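Hydrolase, haloacid dehalogenase-like family (Chlorobaculum tepidum, PDB 2HCF) binds magnesium and probably acts as a hydrolase of the haloacid dehalogenase-like superfamily, its natural substrate not being established. Local coordinates at residues 7-12 with 111-116; 137-142 with 154-159; 173-178 with 189-194; 13-18 with 126-131; 99-104 with 216-221. One frame throughout, in Å; residues are numbered along the deposited sequence. Where two conformers were deposited one is given.

Contact 1: residues 7-12 with 111-116. With MG (magnesium ion), chain B.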
# COMPACT_ATOMS: atom_id res chain seq x y z
N VAL A 7 11.84 -6.86 0.88
CA VAL A 7 11.50 -5.47 0.71
C VAL A 7 10.01 -5.30 0.32
O VAL A 7 9.59 -5.71 -0.76
CB VAL A 7 12.40 -4.81 -0.36
CG1 VAL A 7 12.19 -3.31 -0.34
CG2 VAL A 7 13.86 -5.15 -0.11
N LEU A 8 9.28 -4.62 1.19
CA LEU A 8 7.83 -4.48 1.06
C LEU A 8 7.48 -3.01 0.83
O LEU A 8 7.85 -2.13 1.60
CB LEU A 8 7.15 -5.03 2.32
CG LEU A 8 7.40 -6.50 2.65
CD1 LEU A 8 6.82 -6.82 4.02
CD2 LEU A 8 6.82 -7.43 1.60
N PHE A 9 6.74 -2.76 -0.24
CA PHE A 9 6.38 -1.42 -0.71
C PHE A 9 4.88 -1.19 -0.60
O PHE A 9 4.06 -2.05 -1.04
CB PHE A 9 6.70 -1.28 -2.20
CG PHE A 9 8.15 -0.94 -2.52
CD1 PHE A 9 8.56 0.39 -2.58
CD2 PHE A 9 9.07 -1.93 -2.86
CE1 PHE A 9 9.87 0.72 -2.90
CE2 PHE A 9 10.37 -1.62 -3.18
CZ PHE A 9 10.77 -0.28 -3.20
N ASP A 10 4.55 -0.05 -0.02
CA ASP A 10 3.25 0.62 -0.17
C ASP A 10 3.06 1.12 -1.61
O ASP A 10 4.03 1.31 -2.29
CB ASP A 10 3.23 1.79 0.80
CG ASP A 10 1.93 2.57 0.75
OD1 ASP A 10 0.90 1.94 1.06
OD2 ASP A 10 1.97 3.79 0.45
N ILE A 11 1.82 1.30 -2.07
CA ILE A 11 1.52 1.80 -3.41
C ILE A 11 1.29 3.34 -3.42
O ILE A 11 2.17 4.11 -3.87
CB ILE A 11 0.33 1.04 -4.02
CG1 ILE A 11 0.64 -0.47 -4.03
CG2 ILE A 11 0.01 1.56 -5.42
CD1 ILE A 11 -0.42 -1.32 -4.67
N ASP A 12 0.15 3.80 -2.88
CA ASP A 12 -0.28 5.20 -3.05
C ASP A 12 0.58 6.15 -2.24
O ASP A 12 0.80 5.92 -1.03
CB ASP A 12 -1.75 5.38 -2.70
CG ASP A 12 -2.67 4.50 -3.59
OD1 ASP A 12 -2.71 3.29 -3.34
OD2 ASP A 12 -3.29 5.02 -4.52
N VAL A 111 17.23 -10.37 -3.26
CA VAL A 111 16.10 -9.52 -2.89
C VAL A 111 14.78 -10.19 -3.26
O VAL A 111 14.62 -10.68 -4.38
CB VAL A 111 16.17 -8.15 -3.60
CG1 VAL A 111 14.90 -7.28 -3.30
CG2 VAL A 111 17.40 -7.41 -3.20
N LEU A 112 13.84 -10.22 -2.32
CA LEU A 112 12.45 -10.58 -2.66
C LEU A 112 11.57 -9.34 -2.55
O LEU A 112 11.49 -8.72 -1.50
CB LEU A 112 11.91 -11.66 -1.73
CG LEU A 112 10.43 -11.97 -1.93
CD1 LEU A 112 10.14 -12.50 -3.33
CD2 LEU A 112 9.98 -12.94 -0.88
N LEU A 113 10.89 -8.97 -3.63
CA LEU A 113 10.00 -7.80 -3.57
C LEU A 113 8.57 -8.23 -3.29
O LEU A 113 8.11 -9.22 -3.85
CB LEU A 113 10.02 -7.00 -4.86
CG LEU A 113 11.19 -6.06 -5.15
CD1 LEU A 113 11.08 -5.67 -6.60
CD2 LEU A 113 11.14 -4.84 -4.28
N GLY A 114 7.89 -7.49 -2.42
CA GLY A 114 6.46 -7.68 -2.20
C GLY A 114 5.71 -6.36 -1.92
O GLY A 114 6.33 -5.31 -1.68
N LEU A 115 4.38 -6.43 -1.94
CA LEU A 115 3.55 -5.29 -1.68
C LEU A 115 3.01 -5.43 -0.29
O LEU A 115 2.70 -6.54 0.12
CB LEU A 115 2.38 -5.29 -2.63
CG LEU A 115 2.82 -5.06 -4.09
CD1 LEU A 115 1.69 -5.41 -4.98
CD2 LEU A 115 3.21 -3.58 -4.31
N LEU A 116 2.89 -4.31 0.42
CA LEU A 116 2.18 -4.23 1.68
C LEU A 116 1.38 -2.94 1.60
O LEU A 116 1.98 -1.85 1.70
CB LEU A 116 3.14 -4.18 2.87
CG LEU A 116 2.50 -4.51 4.21
CD1 LEU A 116 3.53 -4.92 5.23
CD2 LEU A 116 1.68 -3.35 4.77
MG MG B . 0.73 5.30 1.02
O HOH W 1 -1.07 4.22 0.74
O HOH W 2 -0.45 7.20 1.24
O HOH W 3 0.66 4.46 2.91
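F9 presents the edge of its ring to L113, whose methyl CD2 lies near the ring plane, 3.5 Å from F9 CE2. Both side chains stand on the sheet face that also carries V7 and L115. On this face V7 CG2 meets V111 CG1 at 4.0 Å, and helix 98-106 packs over F9 and L113. L8 and L116 lie on the other face and touch through their CD1 methyls. L8 also extends CD2 over the backbone of G114, 3.8 Å from G114 CA.

The strands are parallel neighbours in the Rossmann-like sheet of the HAD fold. Four backbone bonds of 2.9 to 3.0 Å join them: V7 N to L112 O, G114 N to V7 O, F9 N to G114 O and L116 N to F9 O.

Past F9 the chain leaves the strand and binds magnesium. D10 CG lies anti to the backbone N (chi1 -180°), which carries the carboxyl carbon toward the metal. D10 OD2 bonds magnesium at 2.0 Å. D12 binds through its backbone, O to magnesium 2.1 Å. D178 and three waters complete six ligands. D10 OD2 also accepts a bond from T14, and D10 OD1 pairs with R149. The two aspartates fit the HAD-type DxDx(T/V) pattern. Magnesium, R149 and K127, which pairs with D12, would offset the negative charge gathered at this strand end.

Contact 2: residues 137-142 with 154-159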
# COMPACT_ATOMS: atom_id res chain seq x y z
N PHE A 137 6.16 -7.46 -8.63
CA PHE A 137 5.68 -7.86 -7.30
C PHE A 137 4.98 -9.24 -7.31
O PHE A 137 3.79 -9.34 -7.62
CB PHE A 137 4.75 -6.80 -6.76
CG PHE A 137 5.41 -5.46 -6.61
CD1 PHE A 137 6.23 -5.20 -5.53
CD2 PHE A 137 5.20 -4.46 -7.55
CE1 PHE A 137 6.84 -3.97 -5.38
CE2 PHE A 137 5.79 -3.22 -7.42
CZ PHE A 137 6.61 -2.97 -6.31
N PRO A 138 5.71 -10.31 -6.95
CA PRO A 138 5.16 -11.65 -7.01
C PRO A 138 4.14 -11.99 -5.92
O PRO A 138 3.45 -12.99 -6.04
CB PRO A 138 6.42 -12.53 -6.89
CG PRO A 138 7.33 -11.73 -6.06
CD PRO A 138 7.09 -10.30 -6.43
N PHE A 139 4.04 -11.20 -4.84
CA PHE A 139 3.11 -11.48 -3.76
C PHE A 139 2.92 -10.22 -2.96
O PHE A 139 3.61 -9.23 -3.19
CB PHE A 139 3.65 -12.60 -2.83
CG PHE A 139 4.64 -12.11 -1.82
CD1 PHE A 139 5.87 -11.68 -2.21
CD2 PHE A 139 4.31 -12.02 -0.48
CE1 PHE A 139 6.78 -11.19 -1.30
CE2 PHE A 139 5.22 -11.53 0.44
CZ PHE A 139 6.43 -11.12 0.04
N GLY A 140 2.03 -10.25 -1.96
CA GLY A 140 1.96 -9.14 -1.01
C GLY A 140 0.97 -9.41 0.11
O GLY A 140 0.47 -10.53 0.22
N ALA A 141 0.77 -8.43 1.01
CA ALA A 141 -0.35 -8.42 1.87
C ALA A 141 -1.18 -7.18 1.54
O ALA A 141 -0.62 -6.09 1.25
CB ALA A 141 0.08 -8.42 3.33
N PHE A 142 -2.51 -7.36 1.56
CA PHE A 142 -3.48 -6.39 1.02
C PHE A 142 -4.70 -6.18 1.93
O PHE A 142 -4.87 -6.84 2.98
CB PHE A 142 -3.97 -6.86 -0.35
CG PHE A 142 -2.87 -7.26 -1.30
CD1 PHE A 142 -2.33 -6.33 -2.16
CD2 PHE A 142 -2.41 -8.58 -1.36
CE1 PHE A 142 -1.30 -6.70 -3.07
CE2 PHE A 142 -1.39 -8.95 -2.29
CZ PHE A 142 -0.84 -8.00 -3.11
N HIS A 154 2.91 -9.35 9.46
CA HIS A 154 2.96 -10.75 9.86
C HIS A 154 2.56 -11.64 8.71
O HIS A 154 3.26 -12.58 8.39
CB HIS A 154 2.06 -10.99 11.04
CG HIS A 154 2.39 -10.16 12.23
ND1 HIS A 154 3.52 -10.38 12.99
CD2 HIS A 154 1.74 -9.12 12.80
CE1 HIS A 154 3.54 -9.51 13.99
NE2 HIS A 154 2.47 -8.74 13.90
N ILE A 155 1.45 -11.30 8.08
CA ILE A 155 0.92 -12.04 6.94
C ILE A 155 1.92 -12.07 5.77
O ILE A 155 2.18 -13.12 5.21
CB ILE A 155 -0.44 -11.43 6.48
CG1 ILE A 155 -1.52 -11.71 7.52
CG2 ILE A 155 -0.84 -11.92 5.04
CD1 ILE A 155 -2.84 -11.02 7.24
N ALA A 156 2.46 -10.90 5.41
CA ALA A 156 3.50 -10.83 4.38
C ALA A 156 4.74 -11.62 4.77
O ALA A 156 5.29 -12.28 3.94
CB ALA A 156 3.87 -9.40 4.09
N LEU A 157 5.19 -11.54 6.03
CA LEU A 157 6.37 -12.32 6.44
C LEU A 157 6.15 -13.85 6.26
O LEU A 157 6.99 -14.56 5.69
CB LEU A 157 6.76 -11.98 7.87
CG LEU A 157 7.97 -12.73 8.40
CD1 LEU A 157 9.20 -12.51 7.53
CD2 LEU A 157 8.23 -12.29 9.82
N GLU A 158 4.99 -14.33 6.70
CA GLU A 158 4.64 -15.75 6.56
C GLU A 158 4.62 -16.18 5.10
O GLU A 158 5.15 -17.24 4.75
CB GLU A 158 3.30 -16.02 7.20
CG GLU A 158 2.99 -17.47 7.39
CD GLU A 158 1.76 -17.66 8.23
OE1 GLU A 158 0.68 -17.21 7.80
OE2 GLU A 158 1.88 -18.20 9.37
N ARG A 159 4.01 -15.36 4.26
CA ARG A 159 3.95 -15.65 2.82
C ARG A 159 5.33 -15.67 2.19
O ARG A 159 5.61 -16.51 1.33
CB ARG A 159 3.03 -14.65 2.10
CG ARG A 159 1.57 -14.85 2.44
CD ARG A 159 0.63 -13.84 1.75
NE ARG A 159 -0.74 -14.08 2.20
CZ ARG A 159 -1.74 -13.22 2.13
NH1 ARG A 159 -1.59 -12.03 1.56
NH2 ARG A 159 -2.92 -13.57 2.65
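G140 O accepts a hydrogen bond from R159 NH1 at 2.9 Å, with 152° at the hydrogen. The donor lies in the carbonyl plane, on a lone pair, and the oxygen lies in the guanidinium plane. R159 is extended from CG to NE, which carries its head from the helix to the strand. I155 CG2 lies 3.3 Å above the guanidinium plane, over its centre. R159 NH1 also forms a salt bridge with D145, so it has two acceptors.

Strand 140-141 is an outermost strand of the parallel sheet in the HAD fold, and helix 152-164 packs on the face of the sheet that carries L8 and L112. A141 CB meets A156 CB at 4.0 Å and I155 CG2 at the same distance. The two alanines let the backbones come close, with A141 CA 5.2 Å from A156 CA.

The F139 ring turns an edge to the helix, where F139 CE2 lies 3.6 Å from A156 O. R159 CB approaches F139 CD2 obliquely at 3.9 Å. F139 also touches A160 and M163, further along the helix.

Contact 3: residues 173-178 with 189-194. With MG (magnesium ion), chain B.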
# COMPACT_ATOMS: atom_id res chain seq x y z
N ILE A 173 14.35 -7.24 6.94
CA ILE A 173 13.03 -6.87 6.46
C ILE A 173 12.93 -5.35 6.36
O ILE A 173 13.20 -4.64 7.32
CB ILE A 173 11.91 -7.38 7.39
CG1 ILE A 173 12.04 -8.89 7.63
CG2 ILE A 173 10.51 -7.01 6.78
CD1 ILE A 173 11.26 -9.39 8.86
N VAL A 174 12.52 -4.88 5.19
CA VAL A 174 12.44 -3.44 4.91
C VAL A 174 11.01 -3.11 4.45
O VAL A 174 10.49 -3.71 3.50
CB VAL A 174 13.47 -3.02 3.83
CG1 VAL A 174 13.36 -1.54 3.52
CG2 VAL A 174 14.87 -3.36 4.29
N ILE A 175 10.39 -2.18 5.17
CA ILE A 175 9.05 -1.76 4.88
C ILE A 175 9.03 -0.30 4.48
O ILE A 175 9.46 0.56 5.24
CB ILE A 175 8.14 -2.04 6.05
CG1 ILE A 175 7.82 -3.54 6.06
CG2 ILE A 175 6.85 -1.27 5.96
CD1 ILE A 175 7.34 -4.07 7.38
N ILE A 176 8.53 -0.04 3.27
CA ILE A 176 8.62 1.29 2.66
C ILE A 176 7.24 1.91 2.43
O ILE A 176 6.36 1.29 1.79
CB ILE A 176 9.40 1.21 1.32
CG1 ILE A 176 10.81 0.67 1.57
CG2 ILE A 176 9.46 2.58 0.64
CD1 ILE A 176 11.49 0.09 0.32
N GLY A 177 7.09 3.16 2.89
CA GLY A 177 5.89 3.95 2.65
C GLY A 177 5.99 5.43 2.99
O GLY A 177 7.04 5.91 3.38
N ASP A 178 4.85 6.12 2.89
CA ASP A 178 4.77 7.59 2.94
C ASP A 178 3.99 8.20 4.11
O ASP A 178 3.83 9.43 4.13
CB ASP A 178 4.17 8.10 1.62
CG ASP A 178 2.66 7.75 1.49
OD1 ASP A 178 2.37 6.53 1.50
OD2 ASP A 178 1.81 8.69 1.35
N LEU A 189 7.31 -6.10 13.30
CA LEU A 189 8.34 -7.11 13.08
C LEU A 189 9.71 -6.64 13.52
O LEU A 189 10.70 -7.32 13.23
CB LEU A 189 8.40 -7.43 11.60
CG LEU A 189 7.13 -7.93 10.91
CD1 LEU A 189 7.51 -8.17 9.46
CD2 LEU A 189 6.58 -9.19 11.56
N ASP A 190 9.76 -5.50 14.22
CA ASP A 190 11.00 -4.74 14.44
C ASP A 190 11.77 -4.58 13.12
O ASP A 190 13.00 -4.66 13.07
CB ASP A 190 11.88 -5.40 15.51
CG ASP A 190 13.05 -4.50 15.96
OD1 ASP A 190 12.97 -3.27 15.78
OD2 ASP A 190 14.04 -5.03 16.51
N ALA A 191 11.03 -4.33 12.04
CA ALA A 191 11.65 -4.23 10.72
C ALA A 191 12.26 -2.85 10.49
O ALA A 191 12.04 -1.92 11.28
CB ALA A 191 10.64 -4.52 9.66
N ARG A 192 13.06 -2.73 9.42
CA ARG A 192 13.63 -1.44 9.06
C ARG A 192 12.60 -0.67 8.24
O ARG A 192 12.22 -1.11 7.15
CB ARG A 192 14.93 -1.64 8.25
CG ARG A 192 16.06 -2.27 9.06
CD ARG A 192 17.41 -2.21 8.37
NE ARG A 192 17.54 -3.20 7.30
CZ ARG A 192 17.77 -2.95 6.02
NH1 ARG A 192 17.87 -1.71 5.54
NH2 ARG A 192 17.88 -3.98 5.19
N SER A 193 12.16 0.47 8.74
CA SER A 193 11.22 1.32 8.04
C SER A 193 11.99 2.36 7.26
O SER A 193 12.93 2.97 7.77
CB SER A 193 10.21 1.97 8.98
OG SER A 193 10.87 2.71 9.97
N ILE A 194 11.62 2.52 5.98
CA ILE A 194 12.10 3.63 5.18
C ILE A 194 10.87 4.44 4.78
O ILE A 194 9.99 3.93 4.10
CB ILE A 194 12.86 3.18 3.91
CG1 ILE A 194 14.17 2.45 4.25
CG2 ILE A 194 13.15 4.37 2.98
CD1 ILE A 194 14.71 1.64 3.03
MG MG B . 0.73 5.30 1.02
O HOH W 2 -0.45 7.20 1.24
O HOH W 1 -1.07 4.22 0.74
O HOH W 3 0.66 4.46 2.91
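I173 packs its CD1 against L189 CD1 at 4.0 Å, the two side chains crossing at about a right angle. Its CG2 meets A191 CB. This starts a beta-alpha-beta unit of the HAD fold: strand 173-177, helix 180-187 and strand 192-196, with the two strands parallel neighbours. D190 is the C' residue of the Schellman motif that ends the helix. R192 N donates to I173 O at 2.8 Å.

V174 CG2 lies over one face of the R192 guanidinium, 3.1 Å above its plane and offset toward the rim. A bend at chi3 (-77°) places R192 NE, which donates to S171 O. I228 O accepts from R192 NH2, and the two bonds hold the head in place. V174 CG1 presses tightly on I194 CD1 at 3.5 Å.

I175 points to the other face, where its CD1 meets A191 CB. I175 N donates to R192 O, and I175 O accepts from I194 N. I176 lies alongside I194, the two pointing the same way.

G177 N reaches I194 O at 3.2 Å, the last bond between the segments. At D178 the chain turns to magnesium. D178 OD1 binds the metal at 2.1 Å, while D178 OD2 accepts a hydrogen bond from metal-bound water 2 at 2.7 Å.

Contact 4: residues 13-18 with 126-131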
# COMPACT_ATOMS: atom_id res chain seq x y z
N GLY A 13 1.11 7.16 -2.93
CA GLY A 13 2.03 8.15 -2.32
C GLY A 13 3.46 7.67 -2.10
O GLY A 13 4.26 8.40 -1.49
N THR A 14 3.77 6.45 -2.57
CA THR A 14 5.08 5.81 -2.48
C THR A 14 5.58 5.40 -3.87
O THR A 14 6.66 5.82 -4.31
CB THR A 14 5.02 4.58 -1.58
OG1 THR A 14 4.58 4.96 -0.26
CG2 THR A 14 6.38 3.91 -1.46
N LEU A 15 4.80 4.59 -4.56
CA LEU A 15 5.14 4.24 -5.96
C LEU A 15 4.44 5.11 -6.98
O LEU A 15 4.98 5.40 -8.05
CB LEU A 15 4.77 2.78 -6.23
CG LEU A 15 5.43 1.73 -5.34
CD1 LEU A 15 4.83 0.34 -5.66
CD2 LEU A 15 6.93 1.73 -5.56
N LEU A 16 3.21 5.48 -6.68
CA LEU A 16 2.40 6.23 -7.63
C LEU A 16 1.32 6.98 -6.90
O LEU A 16 1.13 6.80 -5.67
CB LEU A 16 1.80 5.28 -8.68
CG LEU A 16 0.92 4.09 -8.17
CD1 LEU A 16 -0.51 4.51 -7.82
CD2 LEU A 16 0.88 3.01 -9.27
N LYS A 17 0.64 7.84 -7.67
CA LYS A 17 -0.58 8.53 -7.25
C LYS A 17 -1.64 8.37 -8.30
O LYS A 17 -1.34 8.17 -9.48
CB LYS A 17 -0.34 10.02 -7.04
CG LYS A 17 0.53 10.27 -5.81
CD LYS A 17 0.76 11.72 -5.57
CE LYS A 17 1.68 11.88 -4.35
NZ LYS A 17 2.02 13.29 -4.03
N VAL A 18 -2.89 8.45 -7.83
CA VAL A 18 -4.05 8.32 -8.68
C VAL A 18 -4.84 9.60 -8.66
O VAL A 18 -4.90 10.28 -7.64
CB VAL A 18 -4.99 7.19 -8.24
CG1 VAL A 18 -6.03 6.89 -9.36
CG2 VAL A 18 -4.18 5.93 -7.95
N HIS A 126 -4.26 -3.24 -10.24
CA HIS A 126 -4.68 -2.53 -11.46
C HIS A 126 -3.98 -1.15 -11.53
O HIS A 126 -3.51 -0.73 -12.58
CB HIS A 126 -6.19 -2.33 -11.52
CG HIS A 126 -6.65 -1.81 -12.84
ND1 HIS A 126 -6.50 -2.53 -14.01
CD2 HIS A 126 -7.23 -0.64 -13.19
CE1 HIS A 126 -6.99 -1.82 -15.01
NE2 HIS A 126 -7.43 -0.67 -14.54
N LYS A 127 -3.88 -0.47 -10.40
CA LYS A 127 -3.11 0.77 -10.39
C LYS A 127 -1.63 0.55 -10.88
O LYS A 127 -1.05 1.42 -11.54
CB LYS A 127 -3.07 1.33 -8.95
CG LYS A 127 -4.38 1.91 -8.44
CD LYS A 127 -4.27 2.36 -6.95
CE LYS A 127 -5.58 2.87 -6.41
NZ LYS A 127 -5.41 3.34 -4.96
N LEU A 128 -1.01 -0.55 -10.47
CA LEU A 128 0.39 -0.84 -10.79
C LEU A 128 0.52 -1.28 -12.25
O LEU A 128 1.50 -0.97 -12.93
CB LEU A 128 0.93 -1.96 -9.87
CG LEU A 128 1.00 -1.72 -8.35
CD1 LEU A 128 1.36 -3.06 -7.76
CD2 LEU A 128 2.01 -0.71 -8.00
N LYS A 129 -0.50 -1.96 -12.74
CA LYS A 129 -0.52 -2.45 -14.14
C LYS A 129 -0.62 -1.35 -15.21
O LYS A 129 -0.08 -1.48 -16.37
CB LYS A 129 -1.73 -3.39 -14.34
CG LYS A 129 -1.51 -4.85 -13.93
CD LYS A 129 -2.67 -5.74 -14.40
CE LYS A 129 -2.73 -7.09 -13.62
NZ LYS A 129 -2.27 -8.28 -14.43
N LEU A 130 -1.37 -0.31 -14.90
CA LEU A 130 -1.53 0.81 -15.85
C LEU A 130 -0.17 1.37 -16.28
O LEU A 130 0.14 1.33 -17.44
CB LEU A 130 -2.50 1.87 -15.32
CG LEU A 130 -3.94 1.40 -15.31
CD1 LEU A 130 -4.84 2.32 -14.56
CD2 LEU A 130 -4.46 1.22 -16.74
N PRO A 131 0.67 1.81 -15.33
CA PRO A 131 2.04 2.19 -15.72
C PRO A 131 3.06 1.04 -15.90
O PRO A 131 4.23 1.29 -16.17
CB PRO A 131 2.46 3.11 -14.56
CG PRO A 131 1.76 2.55 -13.42
CD PRO A 131 0.44 2.06 -13.91
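L15 and L128 meet through methyl groups, L15 CD1 to L128 CD2 at 3.8 Å. L16 adds a second leucine to this apolar packing. Its CD2 lies 4.1 Å from L128 CD2 and also reaches the ring of P131, 4.3 Å from P131 CG.

A further apolar contact uses the stem of a lysine. V18 CG2 sits on the extended chain of K127, 3.7 Å from both K127 CD and K127 CE. The two side chains cross at about a right angle.

No hydrogen bond links the two segments. L16 CD2 lies against the backbone carbonyl of K127, 3.4 Å from K127 O. That oxygen is buried with no polar partner in the model. K127 NZ forms a salt bridge with D12 and hydrogen bonds with N119 and N22. The helix therefore sends a charged group to a residue of the magnesium site. G13 N bonds L16 O at 2.8 Å and closes the short loop that follows the metal-binding residues. This part of the chain probably corresponds to the squiggle and flap of the HAD fold. The helices between strands 16-18 and 92-94 would then form its alpha-helical cap.

Strand 16-18 pairs antiparallel with strand 92-94, whose I92 touches L16, V18 and P131. Helix 121-129 lies against this small sheet, F137 touches L15, and helix 65-86 reaches K127 through F83.

Contact 5: residues 99-104 with 216-221; sequences RELLDA and KNFAET
L101 places its methyl CD2 over one face of the F218 ring, a CH-pi contact. The methyl is 4.1 Å from the ring centroid and 18° off the ring normal. It is offset toward the rim, and the closest ring atom to L101 CD2 is F218 CD2, at 3.9 Å. L101 CG lies anti to the backbone N (chi1 177°), which carries CG out from the helix toward the ring.

T221 makes the other half of the first shell. Its methyl CG2 lies against the helix backbone, 3.8 Å from E100 O and 3.9 Å from L101 CA. The same methyl reaches A104 CB at 4.2 Å, one helical turn beyond E100. T221 OG1 faces E100 CB at 3.7 Å. No hydrogen bond crosses between the segments.

Helix 98-106 packs here against the loop that follows strand 213-215, the last strand of the parallel sheet in the HAD fold. E220 is the N-cap of helix 221-229, and T221 begins that helix. The contact thus joins two helices of the fold at the start of the second one.

Further out, an Asx turn shapes the loop. N217 OD1 accepts from A219 N at 3.0 Å, with 162° at the hydrogen, and F218 lies between the two bonded residues. V224 of helix 221-229 touches both L101 and F218. L101 also packs on F9 of the central strand, and the F218 ring reaches I176 of strand 173-177.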
# COMPACT_ATOMS: atom_id res chain seq x y z
N ARG A 99 10.54 3.45 -11.29
CA ARG A 99 10.81 2.34 -12.21
C ARG A 99 12.29 1.93 -12.12
O ARG A 99 12.62 0.75 -12.08
CB ARG A 99 10.41 2.65 -13.65
CG ARG A 99 10.40 1.38 -14.55
CD ARG A 99 10.14 1.63 -16.02
NE ARG A 99 8.97 2.48 -16.25
CZ ARG A 99 7.70 2.06 -16.32
NH1 ARG A 99 7.38 0.77 -16.21
NH2 ARG A 99 6.74 2.95 -16.52
N GLU A 100 13.17 2.93 -12.04
CA GLU A 100 14.61 2.74 -11.89
C GLU A 100 14.93 1.94 -10.62
O GLU A 100 15.76 1.05 -10.65
CB GLU A 100 15.33 4.09 -11.85
CG GLU A 100 15.22 4.93 -13.13
CD GLU A 100 13.89 5.69 -13.29
OE1 GLU A 100 13.00 5.68 -12.38
OE2 GLU A 100 13.72 6.31 -14.37
N LEU A 101 14.23 2.25 -9.54
CA LEU A 101 14.49 1.62 -8.26
C LEU A 101 14.03 0.15 -8.28
O LEU A 101 14.71 -0.74 -7.78
CB LEU A 101 13.76 2.37 -7.14
CG LEU A 101 13.88 1.79 -5.72
CD1 LEU A 101 15.33 1.67 -5.29
CD2 LEU A 101 13.08 2.62 -4.71
N LEU A 102 12.86 -0.08 -8.86
CA LEU A 102 12.29 -1.41 -8.93
C LEU A 102 13.14 -2.30 -9.85
O LEU A 102 13.37 -3.45 -9.54
CB LEU A 102 10.83 -1.35 -9.37
CG LEU A 102 9.85 -0.75 -8.35
CD1 LEU A 102 8.43 -0.77 -8.85
CD2 LEU A 102 9.90 -1.45 -7.01
N ASP A 103 13.62 -1.77 -10.97
CA ASP A 103 14.57 -2.50 -11.81
C ASP A 103 15.84 -2.91 -11.05
O ASP A 103 16.32 -4.02 -11.22
CB ASP A 103 15.03 -1.64 -12.97
CG ASP A 103 14.03 -1.56 -14.06
OD1 ASP A 103 13.06 -2.36 -14.02
OD2 ASP A 103 14.21 -0.71 -14.98
N ALA A 104 16.39 -1.97 -10.28
CA ALA A 104 17.61 -2.20 -9.52
C ALA A 104 17.43 -3.29 -8.47
O ALA A 104 18.33 -4.09 -8.25
CB ALA A 104 18.07 -0.90 -8.84
N LYS A 216 13.35 12.28 0.92
CA LYS A 216 12.46 13.24 0.30
C LYS A 216 11.74 12.57 -0.85
O LYS A 216 10.53 12.72 -1.02
CB LYS A 216 13.25 14.47 -0.16
CG LYS A 216 12.41 15.65 -0.69
CD LYS A 216 11.43 16.19 0.37
CE LYS A 216 11.02 17.64 0.12
NZ LYS A 216 10.83 17.90 -1.34
N ASN A 217 12.51 11.85 -1.64
CA ASN A 217 11.98 11.14 -2.79
C ASN A 217 13.01 10.08 -3.20
O ASN A 217 14.04 9.95 -2.55
CB ASN A 217 11.71 12.13 -3.92
CG ASN A 217 12.94 12.96 -4.29
OD1 ASN A 217 13.98 12.41 -4.62
ND2 ASN A 217 12.81 14.28 -4.22
N PHE A 218 12.75 9.35 -4.29
CA PHE A 218 13.65 8.27 -4.70
C PHE A 218 14.45 8.63 -5.96
O PHE A 218 14.82 7.74 -6.73
CB PHE A 218 12.88 6.96 -4.96
CG PHE A 218 12.17 6.38 -3.76
CD1 PHE A 218 12.75 6.36 -2.49
CD2 PHE A 218 10.93 5.75 -3.92
CE1 PHE A 218 12.10 5.75 -1.40
CE2 PHE A 218 10.28 5.15 -2.84
CZ PHE A 218 10.87 5.16 -1.58
N ALA A 219 14.73 9.91 -6.17
CA ALA A 219 15.54 10.35 -7.30
C ALA A 219 16.91 9.68 -7.41
O ALA A 219 17.33 9.34 -8.51
CB ALA A 219 15.74 11.86 -7.25
N GLU A 220 17.60 9.49 -6.28
CA GLU A 220 18.98 8.94 -6.31
C GLU A 220 18.98 7.42 -6.13
O GLU A 220 19.14 6.90 -5.03
CB GLU A 220 19.84 9.60 -5.24
CG GLU A 220 19.79 11.12 -5.20
CD GLU A 220 20.24 11.81 -6.50
OE1 GLU A 220 21.07 11.26 -7.26
OE2 GLU A 220 19.76 12.95 -6.74
N THR A 221 18.79 6.69 -7.23
CA THR A 221 18.57 5.25 -7.17
C THR A 221 19.62 4.51 -6.35
O THR A 221 19.29 3.75 -5.45
CB THR A 221 18.51 4.68 -8.59
OG1 THR A 221 17.62 5.50 -9.34
CG2 THR A 221 18.00 3.26 -8.60

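Contacts 1 and 3 share the magnesium ion. Their strands 5-9 and 173-177 are neighbours in the sheet, joined by L8 N to V174 O and L8 O to I176 N, both 2.8 Å. Contact 2 extends the sheet on the far side of strand 111-116, where L115 O lies 2.8 Å from A141 N. Contact 4 is tied to the metal site of contact 1 through K127 NZ, 2.7 Å from D12 OD2. Contact 5 is further off, the F218 side chain being about 10 Å from the magnesium. It adjoins contact 1, with L101 CD2 4.0 Å from F9 CZ, and contact 4, with R99 NH2 3.0 Å from P131 O.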